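Local coordinates for endoglucanase, glycoside hydrolase family 5 protein (Cytophaga hutchinsonii, PDB 5IHS), which probably hydrolyses internal beta-1,4-glucosidic bonds of cellulose in the periplasm, as expected of a family 5 endoglucanase, at residues A[58-62]-A[87-93]. Numbering follows the deposited sequence. Where two conformers were deposited one is given.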
# COMPACT_ATOMS: atom_id res chain seq x y z
N PHE A 58 8.00 2.53 -6.27
CA PHE A 58 7.46 3.42 -7.28
C PHE A 58 7.00 2.59 -8.47
O PHE A 58 7.33 1.40 -8.58
CB PHE A 58 8.59 4.38 -7.65
CG PHE A 58 8.25 5.55 -8.58
CD1 PHE A 58 7.89 6.79 -8.06
CD2 PHE A 58 8.46 5.46 -9.95
CE1 PHE A 58 7.67 7.88 -8.89
CE2 PHE A 58 8.25 6.56 -10.78
CZ PHE A 58 7.86 7.76 -10.25
N TRP A 59 6.25 3.21 -9.38
CA TRP A 59 5.81 2.59 -10.63
C TRP A 59 6.81 1.55 -11.15
O TRP A 59 7.95 1.89 -11.48
CB TRP A 59 5.68 3.66 -11.70
CG TRP A 59 4.64 4.70 -11.48
CD1 TRP A 59 4.74 5.86 -10.77
CD2 TRP A 59 3.34 4.70 -12.06
NE1 TRP A 59 3.57 6.57 -10.86
CE2 TRP A 59 2.69 5.88 -11.65
CE3 TRP A 59 2.66 3.81 -12.90
CZ2 TRP A 59 1.39 6.19 -12.05
CZ3 TRP A 59 1.38 4.12 -13.30
CH2 TRP A 59 0.76 5.30 -12.88
N SER A 60 6.36 0.31 -11.30
CA SER A 60 7.26 -0.79 -11.63
C SER A 60 7.93 -0.62 -12.98
O SER A 60 9.06 -1.10 -13.17
CB SER A 60 6.49 -2.10 -11.61
OG SER A 60 5.38 -2.11 -12.50
N GLN A 61 7.27 0.03 -13.95
CA GLN A 61 7.88 0.14 -15.27
C GLN A 61 8.96 1.22 -15.33
O GLN A 61 9.74 1.24 -16.29
CB GLN A 61 6.82 0.32 -16.37
CG GLN A 61 6.14 1.68 -16.47
CD GLN A 61 4.88 1.79 -15.62
OE1 GLN A 61 4.88 1.42 -14.44
NE2 GLN A 61 3.81 2.29 -16.22
N TRP A 62 9.02 2.10 -14.33
CA TRP A 62 9.96 3.21 -14.34
C TRP A 62 11.02 3.14 -13.24
O TRP A 62 12.07 3.76 -13.40
CB TRP A 62 9.19 4.54 -14.25
CG TRP A 62 8.29 4.76 -15.44
CD1 TRP A 62 8.57 4.47 -16.74
CD2 TRP A 62 6.97 5.30 -15.42
NE1 TRP A 62 7.49 4.79 -17.53
CE2 TRP A 62 6.50 5.30 -16.74
CE3 TRP A 62 6.13 5.77 -14.40
CZ2 TRP A 62 5.23 5.77 -17.08
CZ3 TRP A 62 4.87 6.23 -14.75
CH2 TRP A 62 4.44 6.23 -16.07
N ALA A 87 4.09 -1.58 -6.61
CA ALA A 87 3.20 -0.68 -7.36
C ALA A 87 3.33 -1.02 -8.85
O ALA A 87 4.10 -0.39 -9.58
CB ALA A 87 3.55 0.77 -7.07
N MET A 88 2.54 -1.99 -9.30
CA MET A 88 2.64 -2.47 -10.67
C MET A 88 1.92 -1.50 -11.61
O MET A 88 0.69 -1.39 -11.58
CB MET A 88 2.05 -3.86 -10.81
CG MET A 88 2.38 -4.46 -12.16
SD MET A 88 1.62 -6.04 -12.54
CE MET A 88 -0.10 -5.57 -12.61
N GLY A 89 2.68 -0.80 -12.45
CA GLY A 89 2.05 0.07 -13.42
C GLY A 89 1.22 -0.73 -14.41
O GLY A 89 1.59 -1.83 -14.81
N VAL A 90 0.08 -0.17 -14.79
CA VAL A 90 -0.90 -0.84 -15.63
C VAL A 90 -0.97 -0.19 -17.02
O VAL A 90 -0.70 -0.84 -18.03
CB VAL A 90 -2.28 -0.88 -14.94
CG1 VAL A 90 -3.34 -1.49 -15.83
CG2 VAL A 90 -2.17 -1.65 -13.63
N GLU A 91 -1.30 1.10 -17.07
CA GLU A 91 -1.25 1.92 -18.27
C GLU A 91 0.19 2.42 -18.49
O GLU A 91 1.09 2.17 -17.68
CB GLU A 91 -2.24 3.08 -18.12
CG GLU A 91 -3.72 2.65 -17.85
CD GLU A 91 -4.11 2.51 -16.36
OE1 GLU A 91 -3.80 3.40 -15.53
OE2 GLU A 91 -4.78 1.50 -16.03
N MET A 92 0.41 3.10 -19.61
CA MET A 92 1.68 3.78 -19.90
C MET A 92 2.87 2.81 -19.89
O MET A 92 3.83 2.98 -19.13
CB MET A 92 1.91 4.95 -18.94
CG MET A 92 0.87 6.05 -19.07
SD MET A 92 0.95 7.28 -17.75
CE MET A 92 0.50 6.28 -16.33
N ASP A 93 2.82 1.83 -20.79
CA ASP A 93 3.90 0.87 -20.97
C ASP A 93 4.11 -0.00 -19.73
O ASP A 93 5.23 -0.41 -19.43
CB ASP A 93 5.21 1.55 -21.38
CG ASP A 93 5.16 2.13 -22.78
OD1 ASP A 93 4.64 1.45 -23.69
OD2 ASP A 93 5.63 3.27 -22.95
O HOH W 1 6.32 4.33 -20.04
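Ser60 pairs with the end of barrel strand 83-89 through two hydrogen bonds. Its backbone N reaches Ala87 O at 2.9 Å, and its OG accepts from Gly89 N at 3.0 Å. A chi1 of 58° sets OG between the backbone N and the carbonyl carbon, facing Gly89 N; Glu102 of helix 99-116 is its second partner. A third hydrogen bond runs from Gln61 NE2 to Met92 O (3.0 Å); it is almost straight at 174°, and the acceptor lies in the amide plane although the donor stands above the carbonyl plane. The same carbonyl takes a second bond from a water that accepts from Trp62 NE1, at the indole edge, and donates to Asp93 OD2.

Met92 CE makes apolar contact with Trp59 CH2 at 3.6 Å. Its SD forms a Met-aromatic contact at the edge of the Trp62 six-membered ring, 5.4 Å from the centroid.

Thus, at the C-terminal mouth of the TIM barrel, where such enzymes carry their active site, Ser60 ties its loop to the strand end, and farther out Gln61 and the water share one carbonyl. Gln61 OE1, 3.3 Å from Gly89 CA, is buried without a polar partner.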